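Long-range contacts in transcriptional regulator, crp family (PDB 1O5L), which probably acts as a DNA-binding transcription factor of the CRP family, pairing a cyclic nucleotide-binding domain with a helix-turn-helix domain: residues 49-54 with 96-101; 30-35 with 89-94. All blocks are in the same frame, centred on the assembly; numbering follows the deposited sequence.

Contact 1 of 2, residues 49-54 with 96-101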
loop_
_atom_site.group_PDB
_atom_site.type_symbol
_atom_site.label_atom_id
_atom_site.label_comp_id
_atom_site.label_asym_id
_atom_site.label_seq_id
_atom_site.Cartn_x
_atom_site.Cartn_y
_atom_site.Cartn_z
ATOM N N GLY A 49 12.417 -22.033 0.090
ATOM C CA GLY A 49 12.404 -22.249 -1.349
ATOM C C GLY A 49 12.495 -20.951 -2.147
ATOM O O GLY A 49 13.161 -19.998 -1.734
ATOM N N THR A 50 11.853 -20.933 -3.311
ATOM C CA THR A 50 11.900 -19.797 -4.229
ATOM C C THR A 50 10.654 -19.831 -5.123
ATOM O O THR A 50 10.322 -20.871 -5.706
ATOM C CB THR A 50 13.180 -19.845 -5.143
ATOM O OG1 THR A 50 14.381 -19.941 -4.370
ATOM C CG2 THR A 50 13.374 -18.536 -5.885
ATOM N N LEU A 51 9.995 -18.678 -5.254
ATOM C CA LEU A 51 8.853 -18.534 -6.132
ATOM C C LEU A 51 9.198 -17.633 -7.313
ATOM O O LEU A 51 10.118 -16.815 -7.218
ATOM C CB LEU A 51 7.677 -17.958 -5.364
ATOM C CG LEU A 51 7.345 -18.688 -4.064
ATOM C CD1 LEU A 51 6.192 -18.019 -3.398
ATOM C CD2 LEU A 51 7.036 -20.164 -4.339
ATOM N N LYS A 52 8.462 -17.807 -8.416
ATOM C CA LYS A 52 8.508 -16.917 -9.593
ATOM C C LYS A 52 7.151 -16.273 -9.843
ATOM O O LYS A 52 6.109 -16.938 -9.763
ATOM C CB LYS A 52 8.931 -17.701 -10.830
ATOM C CG LYS A 52 10.423 -17.976 -10.848
ATOM C CD LYS A 52 10.760 -19.390 -11.227
ATOM C CE LYS A 52 10.525 -19.665 -12.712
ATOM N NZ LYS A 52 11.698 -20.440 -13.279
ATOM N N THR A 53 7.161 -14.970 -10.108
ATOM C CA THR A 53 5.950 -14.263 -10.465
ATOM C C THR A 53 5.990 -13.997 -11.964
ATOM O O THR A 53 7.004 -13.513 -12.483
ATOM C CB THR A 53 5.765 -12.953 -9.650
ATOM O OG1 THR A 53 6.894 -12.076 -9.782
ATOM C CG2 THR A 53 5.663 -13.225 -8.157
ATOM N N GLU A 54 4.899 -14.331 -12.654
ATOM C CA GLU A 54 4.837 -14.181 -14.086
ATOM C C GLU A 54 3.472 -13.659 -14.536
ATOM O O GLU A 54 2.430 -14.196 -14.152
ATOM C CB GLU A 54 5.221 -15.499 -14.785
ATOM C CG GLU A 54 4.231 -16.627 -14.582
ATOM C CD GLU A 54 4.717 -18.003 -15.049
ATOM O OE1 GLU A 54 5.944 -18.190 -15.271
ATOM O OE2 GLU A 54 3.835 -18.910 -15.182
ATOM N N SER A 96 9.185 -25.816 -2.425
ATOM C CA SER A 96 8.942 -24.682 -1.538
ATOM C C SER A 96 7.861 -24.990 -0.498
ATOM O O SER A 96 7.100 -25.969 -0.634
ATOM C CB SER A 96 8.550 -23.459 -2.360
ATOM O OG SER A 96 9.534 -23.092 -3.308
ATOM N N LYS A 97 7.829 -24.173 0.558
ATOM C CA LYS A 97 6.830 -24.276 1.622
ATOM C C LYS A 97 6.336 -22.885 1.973
ATOM O O LYS A 97 7.101 -21.927 2.060
ATOM C CB LYS A 97 7.390 -24.933 2.889
ATOM C CG LYS A 97 8.111 -26.241 2.636
ATOM C CD LYS A 97 8.486 -26.961 3.931
ATOM C CE LYS A 97 9.216 -28.250 3.654
ATOM N NZ LYS A 97 9.789 -28.806 4.911
ATOM N N ILE A 98 5.037 -22.807 2.208
ATOM C CA ILE A 98 4.343 -21.566 2.440
ATOM C C ILE A 98 3.486 -21.710 3.682
ATOM O O ILE A 98 3.007 -22.795 3.992
ATOM C CB ILE A 98 3.516 -21.249 1.158
ATOM C CG1 ILE A 98 4.463 -20.639 0.120
ATOM C CG2 ILE A 98 2.286 -20.321 1.406
ATOM C CD1 ILE A 98 3.881 -20.610 -1.275
ATOM N N LEU A 99 3.326 -20.592 4.394
ATOM C CA LEU A 99 2.416 -20.482 5.520
ATOM C C LEU A 99 1.195 -19.712 5.029
ATOM O O LEU A 99 1.340 -18.662 4.376
ATOM C CB LEU A 99 3.069 -19.724 6.680
ATOM C CG LEU A 99 2.252 -19.384 7.944
ATOM C CD1 LEU A 99 1.653 -20.616 8.666
ATOM C CD2 LEU A 99 3.162 -18.573 8.899
ATOM N N SER A 100 0.017 -20.230 5.378
ATOM C CA SER A 100 -1.246 -19.698 4.947
ATOM C C SER A 100 -2.071 -19.342 6.197
ATOM O O SER A 100 -2.524 -20.238 6.915
ATOM C CB SER A 100 -1.981 -20.773 4.112
ATOM O OG SER A 100 -3.186 -20.273 3.530
ATOM N N ILE A 101 -2.236 -18.054 6.457
ATOM C CA ILE A 101 -3.013 -17.564 7.594
ATOM C C ILE A 101 -4.348 -16.959 7.124
ATOM O O ILE A 101 -4.326 -16.093 6.264
ATOM C CB ILE A 101 -2.213 -16.460 8.358
ATOM C CG1 ILE A 101 -0.819 -16.986 8.763
ATOM C CG2 ILE A 101 -2.991 -15.983 9.563
ATOM C CD1 ILE A 101 0.046 -15.960 9.426
#

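Contact 2 of 2, residues 30-35 with 89-94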
loop_
_atom_site.group_PDB
_atom_site.type_symbol
_atom_site.label_atom_id
_atom_site.label_comp_id
_atom_site.label_asym_id
_atom_site.label_seq_id
_atom_site.Cartn_x
_atom_site.Cartn_y
_atom_site.Cartn_z
ATOM N N GLY A 30 8.059 -26.169 -10.295
ATOM C CA GLY A 30 7.155 -26.033 -11.428
ATOM C C GLY A 30 5.665 -26.033 -11.125
ATOM O O GLY A 30 4.876 -25.757 -12.020
ATOM N N GLU A 31 5.260 -26.339 -9.892
ATOM C CA GLU A 31 3.843 -26.268 -9.534
ATOM C C GLU A 31 3.372 -24.805 -9.373
ATOM O O GLU A 31 4.117 -23.941 -8.925
ATOM C CB GLU A 31 3.556 -27.011 -8.227
ATOM C CG GLU A 31 3.605 -28.524 -8.291
ATOM C CD GLU A 31 2.954 -29.155 -7.067
ATOM O OE1 GLU A 31 3.075 -28.599 -5.966
ATOM O OE2 GLU A 31 2.295 -30.208 -7.203
ATOM N N ILE A 32 2.111 -24.565 -9.719
ATOM C CA ILE A 32 1.484 -23.253 -9.560
ATOM C C ILE A 32 0.892 -23.058 -8.159
ATOM O O ILE A 32 0.047 -23.824 -7.714
ATOM C CB ILE A 32 0.416 -23.038 -10.665
ATOM C CG1 ILE A 32 1.101 -23.057 -12.039
ATOM C CG2 ILE A 32 -0.317 -21.725 -10.458
ATOM C CD1 ILE A 32 0.160 -23.131 -13.218
ATOM N N VAL A 33 1.344 -22.022 -7.470
ATOM C CA VAL A 33 0.786 -21.673 -6.160
ATOM C C VAL A 33 -0.581 -20.962 -6.317
ATOM O O VAL A 33 -1.547 -21.313 -5.666
ATOM C CB VAL A 33 1.781 -20.800 -5.355
ATOM C CG1 VAL A 33 1.243 -20.508 -3.996
ATOM C CG2 VAL A 33 3.147 -21.513 -5.233
ATOM N N LYS A 34 -0.638 -19.961 -7.187
ATOM C CA LYS A 34 -1.881 -19.283 -7.540
ATOM C C LYS A 34 -1.816 -18.837 -8.997
ATOM O O LYS A 34 -0.724 -18.575 -9.555
ATOM C CB LYS A 34 -2.098 -18.035 -6.693
ATOM C CG LYS A 34 -2.278 -18.246 -5.206
ATOM C CD LYS A 34 -3.648 -18.829 -4.890
ATOM C CE LYS A 34 -3.756 -19.257 -3.449
ATOM N NZ LYS A 34 -5.085 -19.873 -3.180
ATOM N N HIS A 35 -2.993 -18.778 -9.613
ATOM C CA HIS A 35 -3.158 -18.188 -10.933
ATOM C C HIS A 35 -3.514 -16.743 -10.804
ATOM O O HIS A 35 -4.165 -16.325 -9.841
ATOM C CB HIS A 35 -4.290 -18.854 -11.708
ATOM C CG HIS A 35 -4.014 -20.276 -12.026
ATOM N ND1 HIS A 35 -4.343 -21.299 -11.165
ATOM C CD2 HIS A 35 -3.376 -20.843 -13.077
ATOM C CE1 HIS A 35 -3.950 -22.445 -11.696
ATOM N NE2 HIS A 35 -3.365 -22.194 -12.856
ATOM N N ASN A 89 0.442 -14.877 -12.009
ATOM C CA ASN A 89 0.753 -16.249 -11.653
ATOM C C ASN A 89 1.890 -16.293 -10.623
ATOM O O ASN A 89 2.879 -15.570 -10.750
ATOM C CB ASN A 89 1.191 -17.033 -12.875
ATOM C CG ASN A 89 0.055 -17.420 -13.784
ATOM O OD1 ASN A 89 -1.107 -17.118 -13.552
ATOM N ND2 ASN A 89 0.400 -18.127 -14.831
ATOM N N VAL A 90 1.732 -17.124 -9.601
ATOM C CA VAL A 90 2.796 -17.419 -8.646
ATOM C C VAL A 90 3.155 -18.898 -8.805
ATOM O O VAL A 90 2.307 -19.776 -8.642
ATOM C CB VAL A 90 2.385 -17.088 -7.191
ATOM C CG1 VAL A 90 3.551 -17.328 -6.206
ATOM C CG2 VAL A 90 1.925 -15.640 -7.084
ATOM N N VAL A 91 4.421 -19.159 -9.131
ATOM C CA VAL A 91 4.892 -20.495 -9.477
ATOM C C VAL A 91 6.121 -20.869 -8.640
ATOM O O VAL A 91 6.970 -20.022 -8.391
ATOM C CB VAL A 91 5.288 -20.549 -10.955
ATOM C CG1 VAL A 91 5.616 -22.001 -11.370
ATOM C CG2 VAL A 91 4.185 -19.953 -11.836
ATOM N N ALA A 92 6.217 -22.141 -8.225
ATOM C CA ALA A 92 7.389 -22.629 -7.476
ATOM C C ALA A 92 8.577 -22.772 -8.420
ATOM O O ALA A 92 8.490 -23.488 -9.418
ATOM C CB ALA A 92 7.091 -23.963 -6.784
ATOM N N GLY A 93 9.665 -22.063 -8.114
ATOM C CA GLY A 93 10.907 -22.171 -8.869
ATOM C C GLY A 93 11.711 -23.383 -8.436
ATOM O O GLY A 93 12.503 -23.925 -9.210
ATOM N N GLU A 94 11.505 -23.781 -7.183
ATOM C CA GLU A 94 12.064 -24.982 -6.613
ATOM C C GLU A 94 11.097 -25.501 -5.542
ATOM O O GLU A 94 10.117 -24.825 -5.210
ATOM C CB GLU A 94 13.435 -24.688 -6.001
ATOM C CG GLU A 94 13.414 -23.731 -4.805
ATOM C CD GLU A 94 14.806 -23.519 -4.220
ATOM O OE1 GLU A 94 15.500 -24.528 -3.954
ATOM O OE2 GLU A 94 15.225 -22.353 -4.040
#

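Contact 1 of 2, residues 49-54 with 96-101
G49 and T50 meet S96 where the two antiparallel sheets of the cyclic nucleotide-binding domain, a beta-roll of the cupin type, come close to one another. The CA of G49 lies 3.6 Å from S96 OG, and a CB on this residue would run into that oxygen. Its positive phi angle would also press such an atom against the preceding carbonyl, which fits the presence of glycine. At T50 the backbone takes over: T50 N donates a moderately bent hydrogen bond to S96 OG (3.2 Å, 151° at the hydrogen). The hydroxyl in turn bonds to the carbonyl oxygen of E94, so it joins T50 of one segment to E94, two residues before it in its own run, accepting from the first and donating to the second. The CB of T50 points away from the strand of S96, and OG1 bonds to the E94 carboxylate and to K69 NZ. L51 then brings its branched end in between the sheets, toward S96 and I98, with CG anti to the carbonyl carbon (chi1 -51°). Its CD2 lies 4.1 Å from S96 CB and about as far from the hydroxyl, while the other methyl reaches toward I98. An alanine in place of S96 lacks the hydroxyl, which would probably leave T50 N and the E94 carbonyl without their shared partner and L51 CD2 with less to pack on. L46 of strand 42-48 touches both L51 and I98, extending this apolar patch. The two large side chains pass at a slant, meeting methyl to methyl, with L51 CD1 4.1 Å from I98 CD1.

Contact 2 of 2, residues 30-35 with 89-94
V33 lays its CB against V90, 4.0 Å from V90 CG1 and 3.5 Å from V90 O, so that it touches both the side chain and the carbonyl of its partner. V90 CG1 stands anti to its own backbone N (chi1 -177°), the rotation that sets it facing V33. F27 of strand 23-27 packs on V33 and on A92, and L51 of strand 51-56 touches V90. The carbonyl V33 leans on is gripped twice. V33 N approaches V90 O to 2.7 Å from a position tilted out of the carbonyl plane; K34 N reaches it at 3.3 Å within that plane, on a lone pair. The return bond runs from V90 N to K34 O. On the other side of the bulge I32 pairs with V91 without backbone hydrogen bonds, and their side chains share a face of the sheet in loose apolar contact. The CG2 of I32 also lies 3.8 Å above the centre of the H35 ring, covering one of its faces. Farther along, A92 N donates an almost straight bond to E31 O (2.9 Å, 176°), and V91 CG1 rests 3.5 Å from the same oxygen. G30 N closes the ladder on A92 O. At the opposite end N89 OD1 comes within 3.5 Å of H35 CA, although its hydrogen bond is to Q36 N. Two successive residues, V33 and K34, thus face the single residue V90 as the chain turns a corner: a classic beta bulge, here in strand 32-34 at the margin of one antiparallel sheet of the cyclic nucleotide-binding beta-roll.

In the fold
Contact 1 is buried and small, joining strands of different sheets through one serine hydroxyl and a pair of methyl groups; contact 2 is only partly buried and pairs two strands of a single sheet through a ladder of backbone bonds. Strand 89-92 ties them together, for it lies between strands 32-34 and 51-56 and then leads on into strand 96-102. K52 N probably bonds to V91 O, 2.7 Å away, and E54 OE2 packs 3.5 Å from V91 CG2. The segments alternate along the chain, and the centres of the contacts are about 7 Å apart. Pairing at the margin of one sheet thus lies beside packing between the two sheets.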